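Local coordinates for protein nitrophorin Cim l NP (Cimex lectularius, PDB 2IMQ) that carries nitric oxide on a cysteine-ligated heme b and delivers it to the victim during feeding, causing vasodilation, at residues A5-T11 with A276-L282; Q45-T51 with I80-G85; V187-D193 with V218-P222. All coordinates share one frame. Residues are numbered along the deposited sequence.

Contact 1 of 3, residues A5-T11 with A276-L282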
# COMPACT_ATOMS: atom_id res chain seq x y z
N ALA A 5 9.25 23.41 1.99
CA ALA A 5 9.00 23.35 0.58
C ALA A 5 8.58 21.93 0.20
O ALA A 5 7.74 21.76 -0.66
CB ALA A 5 10.22 23.73 -0.18
N GLN A 6 9.22 20.92 0.80
CA GLN A 6 8.95 19.52 0.47
C GLN A 6 8.82 18.64 1.70
O GLN A 6 9.33 18.96 2.77
CB GLN A 6 10.06 18.94 -0.42
CG GLN A 6 10.28 19.71 -1.69
CD GLN A 6 11.30 19.07 -2.61
OE1 GLN A 6 12.46 18.90 -2.21
NE2 GLN A 6 10.89 18.72 -3.84
N LEU A 7 8.17 17.49 1.52
CA LEU A 7 8.11 16.50 2.54
C LEU A 7 8.40 15.15 1.89
O LEU A 7 8.17 14.96 0.67
CB LEU A 7 6.73 16.50 3.22
CG LEU A 7 6.32 17.77 3.98
CD1 LEU A 7 4.88 17.77 4.33
CD2 LEU A 7 7.18 17.90 5.22
N SER A 8 8.86 14.22 2.71
CA SER A 8 9.05 12.82 2.26
C SER A 8 8.04 11.88 2.90
O SER A 8 7.61 12.06 4.02
CB SER A 8 10.44 12.34 2.56
OG SER A 8 10.73 12.41 3.91
N VAL A 9 7.63 10.90 2.10
CA VAL A 9 6.63 9.94 2.50
C VAL A 9 7.18 8.58 2.15
O VAL A 9 7.70 8.39 1.04
CB VAL A 9 5.28 10.12 1.69
CG1 VAL A 9 4.23 9.07 2.10
CG2 VAL A 9 4.78 11.53 1.85
N HIS A 10 7.13 7.66 3.11
CA HIS A 10 7.38 6.22 2.86
C HIS A 10 6.08 5.49 3.02
O HIS A 10 5.34 5.73 3.97
CB HIS A 10 8.39 5.65 3.87
CG HIS A 10 9.80 6.12 3.66
ND1 HIS A 10 10.89 5.52 4.27
CD2 HIS A 10 10.30 7.13 2.91
CE1 HIS A 10 11.99 6.16 3.91
NE2 HIS A 10 11.66 7.15 3.10
N THR A 11 5.81 4.60 2.09
CA THR A 11 4.70 3.68 2.21
C THR A 11 5.18 2.26 2.11
O THR A 11 6.11 1.97 1.35
CB THR A 11 3.63 3.94 1.10
OG1 THR A 11 4.16 3.66 -0.20
CG2 THR A 11 3.17 5.39 1.12
N ALA A 276 7.72 2.10 -1.02
CA ALA A 276 7.87 3.22 -1.90
C ALA A 276 8.28 4.42 -1.07
O ALA A 276 7.86 4.57 0.07
CB ALA A 276 6.59 3.54 -2.69
N LYS A 277 9.06 5.27 -1.69
CA LYS A 277 9.56 6.48 -1.07
C LYS A 277 9.29 7.59 -2.05
O LYS A 277 9.60 7.48 -3.24
CB LYS A 277 11.07 6.41 -0.74
CG LYS A 277 11.46 5.23 0.10
CD LYS A 277 12.97 5.20 0.38
CE LYS A 277 13.37 3.95 1.10
NZ LYS A 277 14.85 4.00 1.41
N PHE A 278 8.71 8.68 -1.55
CA PHE A 278 8.33 9.83 -2.38
C PHE A 278 8.81 11.11 -1.76
O PHE A 278 8.89 11.21 -0.54
CB PHE A 278 6.81 9.94 -2.46
CG PHE A 278 6.13 8.71 -2.96
CD1 PHE A 278 5.71 7.74 -2.07
CD2 PHE A 278 5.84 8.57 -4.30
CE1 PHE A 278 5.04 6.60 -2.53
CE2 PHE A 278 5.12 7.41 -4.74
CZ PHE A 278 4.79 6.45 -3.83
N ARG A 279 8.99 12.09 -2.62
CA ARG A 279 9.17 13.47 -2.19
C ARG A 279 8.04 14.29 -2.79
O ARG A 279 7.83 14.25 -4.00
CB ARG A 279 10.49 13.98 -2.65
CG ARG A 279 10.83 15.41 -2.32
CD ARG A 279 12.19 15.81 -2.90
NE ARG A 279 13.25 14.95 -2.40
CZ ARG A 279 14.27 14.49 -3.11
NH1 ARG A 279 14.40 14.78 -4.40
NH2 ARG A 279 15.18 13.72 -2.51
N VAL A 280 7.26 14.96 -1.94
CA VAL A 280 6.18 15.82 -2.40
C VAL A 280 6.54 17.28 -2.24
O VAL A 280 7.24 17.64 -1.29
CB VAL A 280 4.84 15.47 -1.70
CG1 VAL A 280 4.56 13.98 -1.78
CG2 VAL A 280 4.78 15.91 -0.30
N THR A 281 6.09 18.10 -3.19
CA THR A 281 6.39 19.55 -3.19
C THR A 281 5.13 20.28 -2.83
O THR A 281 4.11 20.20 -3.51
CB THR A 281 6.92 19.96 -4.57
OG1 THR A 281 8.11 19.22 -4.84
CG2 THR A 281 7.33 21.44 -4.61
N LEU A 282 5.14 20.97 -1.70
CA LEU A 282 3.94 21.64 -1.20
C LEU A 282 3.53 22.86 -2.03
O LEU A 282 2.36 23.25 -2.06
CB LEU A 282 4.16 22.11 0.22
CG LEU A 282 4.13 21.04 1.30
CD1 LEU A 282 5.15 19.99 1.09
CD2 LEU A 282 4.29 21.64 2.72
OXT LEU A 282 4.37 23.48 -2.68
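The N-terminal and C-terminal strands of the chain lie side by side and antiparallel, with axes 4.6 Å apart at closest approach. Three hydrogen-bonded pairs, Leu7 with Val280, Val9 with Phe278 and Thr11 with Ala276, each contribute two backbone bonds, among them Val280 N to Leu7 O at 2.8 Å and Thr11 N to Ala276 O at 2.9 Å. Leu282 N to Ala5 O, 2.9 Å, carries the ladder on to the last residue. At the non-hydrogen-bonded pairs between them CA-H...O contacts fill in, as from Ser8 CA to Phe278 O at 3.2 Å.

Among the side chains, Gln6 NE2 donates to Thr281 OG1 at 3.0 Å. On that same face Lys277 CG lies over the His10 ring, 3.7 Å from its centroid, in a CH-pi contact, while Lys277 NZ pairs with Glu35 and His10 ND1 bonds to Leu29 O. The opposite face is largely apolar: Leu7 CG meets Leu282 CD1 at 3.8 Å, and Val9 packs beside Phe278 and Val280.

In the six-stranded sheet, strands 39-46 and 255-262 flank this pair. Phe129 and Phe131 of strand 127-135 and Phe165 and Phe167 of strand 165-169 cover the Leu7-Val9-Val280 face, joining the two sheets of the sandwich.

Contact 2 of 3, residues Q45-T51 with I80-G85. With HEM (protoporphyrin IX containing Fe), chain B.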
# COMPACT_ATOMS: atom_id res chain seq x y z
N GLN A 45 -2.83 -6.64 4.23
CA GLN A 45 -3.97 -7.41 3.88
C GLN A 45 -3.74 -8.78 4.42
O GLN A 45 -2.65 -9.35 4.32
CB GLN A 45 -4.12 -7.47 2.36
CG GLN A 45 -5.20 -8.46 1.94
CD GLN A 45 -5.54 -8.44 0.51
OE1 GLN A 45 -5.41 -7.42 -0.18
NE2 GLN A 45 -6.06 -9.57 0.06
N GLY A 46 -4.82 -9.36 4.94
CA GLY A 46 -4.71 -10.67 5.50
C GLY A 46 -6.02 -11.16 6.09
O GLY A 46 -7.12 -10.89 5.58
N PHE A 47 -5.88 -11.89 7.18
CA PHE A 47 -7.04 -12.57 7.78
C PHE A 47 -7.03 -12.50 9.28
O PHE A 47 -6.00 -12.74 9.90
CB PHE A 47 -7.06 -14.02 7.37
CG PHE A 47 -7.31 -14.23 5.92
CD1 PHE A 47 -6.25 -14.51 5.05
CD2 PHE A 47 -8.59 -14.06 5.39
CE1 PHE A 47 -6.48 -14.66 3.68
CE2 PHE A 47 -8.84 -14.23 4.02
CZ PHE A 47 -7.78 -14.52 3.16
N GLY A 48 -8.20 -12.20 9.83
CA GLY A 48 -8.42 -12.30 11.28
C GLY A 48 -7.86 -11.16 12.11
O GLY A 48 -7.70 -11.29 13.32
N PHE A 49 -7.55 -10.02 11.51
CA PHE A 49 -6.95 -8.93 12.28
C PHE A 49 -7.79 -8.45 13.47
O PHE A 49 -7.25 -8.27 14.54
CB PHE A 49 -6.68 -7.71 11.41
CG PHE A 49 -5.70 -7.97 10.29
CD1 PHE A 49 -5.96 -7.51 9.02
CD2 PHE A 49 -4.51 -8.63 10.52
CE1 PHE A 49 -5.08 -7.74 8.00
CE2 PHE A 49 -3.58 -8.81 9.48
CZ PHE A 49 -3.90 -8.37 8.23
N GLN A 50 -9.07 -8.19 13.22
CA GLN A 50 -9.98 -7.58 14.20
C GLN A 50 -10.26 -8.57 15.31
O GLN A 50 -10.06 -8.26 16.49
CB GLN A 50 -11.27 -7.16 13.49
CG GLN A 50 -12.23 -6.31 14.28
CD GLN A 50 -13.16 -5.51 13.37
OE1 GLN A 50 -13.66 -4.46 13.76
NE2 GLN A 50 -13.38 -6.00 12.15
N THR A 51 -10.71 -9.76 14.96
CA THR A 51 -10.91 -10.83 15.95
C THR A 51 -9.64 -10.99 16.76
O THR A 51 -9.67 -11.00 18.02
CB THR A 51 -11.28 -12.14 15.24
OG1 THR A 51 -12.62 -12.05 14.72
CG2 THR A 51 -11.36 -13.32 16.22
N ILE A 80 -8.18 -1.19 11.62
CA ILE A 80 -8.24 -2.57 11.19
C ILE A 80 -9.65 -3.07 10.95
O ILE A 80 -10.63 -2.69 11.64
CB ILE A 80 -7.49 -3.53 12.15
CG1 ILE A 80 -8.13 -3.54 13.53
CG2 ILE A 80 -6.00 -3.17 12.20
CD1 ILE A 80 -7.49 -4.53 14.51
N THR A 81 -9.75 -3.93 9.95
CA THR A 81 -10.95 -4.72 9.69
C THR A 81 -10.56 -6.18 9.78
O THR A 81 -9.45 -6.52 10.21
CB THR A 81 -11.57 -4.39 8.33
OG1 THR A 81 -10.69 -4.82 7.28
CG2 THR A 81 -11.75 -2.91 8.13
N GLU A 82 -11.43 -7.09 9.38
CA GLU A 82 -11.01 -8.46 9.40
C GLU A 82 -9.86 -8.77 8.42
O GLU A 82 -9.06 -9.66 8.71
CB GLU A 82 -12.19 -9.40 9.18
CG GLU A 82 -12.83 -9.87 10.49
CD GLU A 82 -11.90 -10.79 11.25
OE1 GLU A 82 -11.68 -11.93 10.78
OE2 GLU A 82 -11.35 -10.36 12.28
N THR A 83 -9.79 -8.04 7.30
CA THR A 83 -8.87 -8.37 6.24
C THR A 83 -7.89 -7.29 5.91
O THR A 83 -7.01 -7.53 5.09
CB THR A 83 -9.60 -8.74 4.95
OG1 THR A 83 -10.34 -7.59 4.49
CG2 THR A 83 -10.57 -9.89 5.18
N MET A 84 -8.03 -6.10 6.49
CA MET A 84 -7.17 -4.96 6.14
C MET A 84 -6.68 -4.24 7.40
O MET A 84 -7.36 -4.19 8.40
CB MET A 84 -7.87 -3.92 5.29
CG MET A 84 -8.34 -4.37 3.90
SD MET A 84 -9.25 -3.14 3.07
CE MET A 84 -10.80 -3.43 3.85
N GLY A 85 -5.52 -3.63 7.30
CA GLY A 85 -4.99 -2.76 8.33
C GLY A 85 -4.31 -1.57 7.63
O GLY A 85 -3.57 -1.75 6.64
CHA HEM B . -1.90 -2.89 14.93
CHB HEM B . 1.21 -3.85 11.34
CHC HEM B . -0.19 -8.46 11.39
CHD HEM B . -3.48 -7.52 14.70
C1A HEM B . -0.92 -2.73 14.00
C2A HEM B . -0.19 -1.52 13.71
C3A HEM B . 0.64 -1.81 12.68
C4A HEM B . 0.48 -3.19 12.33
CMA HEM B . 1.64 -0.85 12.05
CAA HEM B . -0.32 -0.15 14.42
CBA HEM B . 0.82 -0.19 15.48
CGA HEM B . 0.82 1.05 16.35
O1A HEM B . 0.00 1.12 17.27
O2A HEM B . 1.67 1.95 16.17
C1B HEM B . 1.10 -5.18 11.07
C2B HEM B . 1.89 -5.89 10.09
C3B HEM B . 1.52 -7.16 10.09
C4B HEM B . 0.49 -7.31 11.09
CMB HEM B . 2.90 -5.11 9.31
CAB HEM B . 2.03 -8.32 9.24
CBB HEM B . 3.23 -8.26 8.64
C1C HEM B . -1.17 -8.68 12.30
C2C HEM B . -1.89 -9.90 12.54
C3C HEM B . -2.76 -9.64 13.51
C4C HEM B . -2.72 -8.24 13.81
CMC HEM B . -1.57 -11.28 11.97
CAC HEM B . -3.73 -10.62 14.16
CBC HEM B . -4.65 -11.27 13.45
C1D HEM B . -3.38 -6.19 15.01
C2D HEM B . -4.29 -5.50 15.91
C3D HEM B . -3.79 -4.10 16.01
C4D HEM B . -2.64 -4.02 15.14
CMD HEM B . -5.48 -6.11 16.65
CAD HEM B . -4.46 -3.01 16.86
CBD HEM B . -4.22 -3.40 18.31
CGD HEM B . -4.53 -2.25 19.21
O1D HEM B . -4.37 -2.44 20.46
O2D HEM B . -4.93 -1.17 18.68
NA HEM B . -0.49 -3.75 13.16
NB HEM B . 0.24 -6.07 11.64
NC HEM B . -1.72 -7.69 13.06
ND HEM B . -2.44 -5.27 14.57
FE HEM B . -1.01 -5.73 13.21
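Glu82 supplies the strongest polar link: its carboxylate atom OE2 accepts a nearly straight hydrogen bond from Thr51 N at 2.8 Å, with a weak second one from Thr51 OG1 at 3.2 Å. The backbone adds Gly46 N to Thr83 O at 2.9 Å, next to the antiparallel pair Gln45-Met84 where strands 39-46 and 84-91 meet, and Phe49 N to Glu82 O at 3.2 Å. Within the turn, Thr81 N bonds to Met84 O at 2.9 Å, closing the hairpin between strands 73-80 and 84-91.

Phe49 is wedged between this turn and the heme. The edge of its ring faces backbone atoms of the turn, with Phe49 CE1 3.5 Å from Thr83 O, and Phe49 CB lies 4.3 Å from Ile80 CB. A CB on Gly46 would run into the Phe49 ring.

The heme packs against this loop and Ile80: Gly48 O lies 3.1 Å from HEM CBC, a vinyl carbon, and Ile80 CD1 3.3 Å from HEM CMD. The side chain of Cys60, the proximal iron ligand, is about 7 Å from that of Phe49. Carboxylate and backbone bonds thus fix the loop, while Ile80 and the Phe49 side chain give the heme apolar surface.

Contact 3 of 3, residues V187-D193 with V218-P222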
# COMPACT_ATOMS: atom_id res chain seq x y z
N VAL A 187 10.66 -13.30 -16.43
CA VAL A 187 11.36 -13.05 -15.18
C VAL A 187 12.84 -13.47 -15.32
O VAL A 187 13.74 -12.74 -14.93
CB VAL A 187 10.69 -13.76 -14.04
CG1 VAL A 187 11.55 -13.70 -12.77
CG2 VAL A 187 9.28 -13.16 -13.74
N ASP A 188 13.07 -14.66 -15.85
CA ASP A 188 14.42 -15.19 -15.95
C ASP A 188 15.26 -14.29 -16.85
O ASP A 188 16.49 -14.17 -16.66
CB ASP A 188 14.40 -16.60 -16.54
CG ASP A 188 13.87 -17.63 -15.61
OD1 ASP A 188 13.67 -17.38 -14.37
OD2 ASP A 188 13.64 -18.79 -16.05
N GLN A 189 14.67 -13.68 -17.84
CA GLN A 189 15.34 -12.75 -18.74
C GLN A 189 15.43 -11.34 -18.19
O GLN A 189 15.94 -10.45 -18.86
CB GLN A 189 14.66 -12.71 -20.08
CG GLN A 189 14.69 -14.01 -20.83
CD GLN A 189 13.80 -13.96 -22.05
OE1 GLN A 189 12.70 -14.53 -22.06
NE2 GLN A 189 14.27 -13.28 -23.07
N ASN A 190 14.88 -11.13 -17.00
CA ASN A 190 14.75 -9.80 -16.42
C ASN A 190 14.00 -8.84 -17.32
O ASN A 190 14.29 -7.62 -17.34
CB ASN A 190 16.08 -9.14 -15.98
CG ASN A 190 15.85 -8.05 -14.97
OD1 ASN A 190 15.00 -8.23 -14.06
ND2 ASN A 190 16.52 -6.90 -15.13
N ASN A 191 13.03 -9.33 -18.09
CA ASN A 191 12.29 -8.43 -18.96
C ASN A 191 11.03 -7.98 -18.22
O ASN A 191 9.92 -8.43 -18.47
CB ASN A 191 11.95 -9.11 -20.29
CG ASN A 191 11.38 -8.15 -21.28
OD1 ASN A 191 11.11 -6.98 -20.97
ND2 ASN A 191 11.13 -8.66 -22.51
N ILE A 192 11.27 -7.06 -17.31
CA ILE A 192 10.22 -6.57 -16.42
C ILE A 192 9.18 -5.81 -17.20
O ILE A 192 7.99 -6.07 -17.04
CB ILE A 192 10.86 -5.64 -15.34
CG1 ILE A 192 11.88 -6.41 -14.52
CG2 ILE A 192 9.81 -5.04 -14.44
CD1 ILE A 192 11.45 -7.68 -13.83
N ASP A 193 9.57 -4.93 -18.09
CA ASP A 193 8.62 -4.15 -18.85
C ASP A 193 7.84 -5.06 -19.81
O ASP A 193 6.66 -4.84 -20.07
CB ASP A 193 9.30 -3.05 -19.63
CG ASP A 193 9.88 -1.99 -18.79
OD1 ASP A 193 9.53 -1.87 -17.60
OD2 ASP A 193 10.73 -1.19 -19.28
N VAL A 218 8.41 0.19 -12.20
CA VAL A 218 8.71 -1.08 -11.57
C VAL A 218 9.96 -1.67 -12.22
O VAL A 218 9.99 -1.89 -13.40
CB VAL A 218 7.54 -2.08 -11.77
CG1 VAL A 218 7.89 -3.43 -11.26
CG2 VAL A 218 6.28 -1.54 -11.05
N THR A 219 10.95 -1.96 -11.40
CA THR A 219 12.19 -2.61 -11.85
C THR A 219 12.45 -3.93 -11.18
O THR A 219 13.47 -4.54 -11.47
CB THR A 219 13.40 -1.67 -11.63
OG1 THR A 219 13.58 -1.46 -10.23
CG2 THR A 219 13.14 -0.37 -12.21
N PHE A 220 11.61 -4.33 -10.24
CA PHE A 220 11.75 -5.52 -9.48
C PHE A 220 10.86 -6.60 -10.06
O PHE A 220 9.82 -6.37 -10.67
CB PHE A 220 11.45 -5.27 -8.00
CG PHE A 220 10.14 -4.55 -7.72
CD1 PHE A 220 9.00 -5.24 -7.38
CD2 PHE A 220 10.09 -3.17 -7.72
CE1 PHE A 220 7.83 -4.57 -7.09
CE2 PHE A 220 8.93 -2.51 -7.44
CZ PHE A 220 7.80 -3.23 -7.11
N LYS A 221 11.26 -7.83 -9.77
CA LYS A 221 10.57 -9.00 -10.21
C LYS A 221 9.24 -9.15 -9.45
O LYS A 221 9.05 -8.53 -8.41
CB LYS A 221 11.40 -10.26 -10.04
CG LYS A 221 12.60 -10.18 -10.93
CD LYS A 221 13.53 -11.31 -10.67
CE LYS A 221 14.78 -11.16 -11.53
NZ LYS A 221 14.55 -10.91 -12.96
N PRO A 222 8.31 -9.88 -10.04
CA PRO A 222 7.04 -10.10 -9.38
C PRO A 222 7.22 -10.46 -7.92
O PRO A 222 8.12 -11.23 -7.57
CB PRO A 222 6.44 -11.23 -10.18
CG PRO A 222 6.94 -10.92 -11.58
CD PRO A 222 8.35 -10.51 -11.36
O HOH W 1 14.70 -7.06 -11.60
O HOH W 2 15.33 -4.46 -13.52
O HOH W 3 11.40 -1.36 -15.56
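Val187, in the last turn of helix 180-188, makes both apolar and polar contacts with 218-222. Val187 CG2 packs on Pro222 CD at 3.7 Å and Val187 CG1 on Lys221 CD, also at 3.7 Å, while Val187 O accepts a hydrogen bond from Lys221 NZ at 2.8 Å. Val187 O also accepts one from Asn190 N at 2.9 Å. Asn190, with positive phi, ends the helix in a Schellman motif, and its side chain leaves sideways, with its amide reaching Lys221. Asn190 OD1 takes a second bond from Lys221 NZ, 2.9 Å, so the ammonium group ties the helix end to the residue that terminates it.

Two waters extend the link. Water 1 donates to Asn190 OD1 at 2.7 Å and to Thr219 O at 2.8 Å; water 2 accepts from Asn190 ND2 at 3.2 Å and donates to the same Thr219 O at 2.8 Å. Asn191 next serves as N-cap of helix 192-196, its side chain bonding to Gly194 N. The CA-to-CB bond of Ile192 points toward the loop: Ile192 CG2 lies 3.3 Å from Val218 O and 4.0 Å from Val218 CG1, and Ile192 CD1 reaches Lys221 CG at 4.0 Å. Asp193 OD1 and Val218 O both lie close to water 3, at 2.8 and 2.6 Å.

The contact therefore packs the junction of helices 180-188 and 192-196 against the long loop leading to strand 243-248. Leu195 of helix 192-196 touches both Val187 and Pro222, and Phe220, its CB directed away, meets Trp241 and, edge-to-face, Tyr260 of strand 255-262.

In the fold
Contact 1 joins the two ends of the chain, and the other two are nested in the loop it closes, contact 2 completing before contact 3 begins. Contacts 1 and 2 share the six-stranded sheet, in which strands 6-17 and 39-46 are neighbours, yet their centres are about 28 Å apart on opposite sides of the chain's centre. Contact 3, in the helix and loop region, has its centre about 26 Å from that of contact 1 and about 31 Å from that of contact 2. No two contacts touch. In this DNase I-like beta-sandwich, contact 2 contributes to the heme pocket, while contacts 1 and 3 are structural packing away from it.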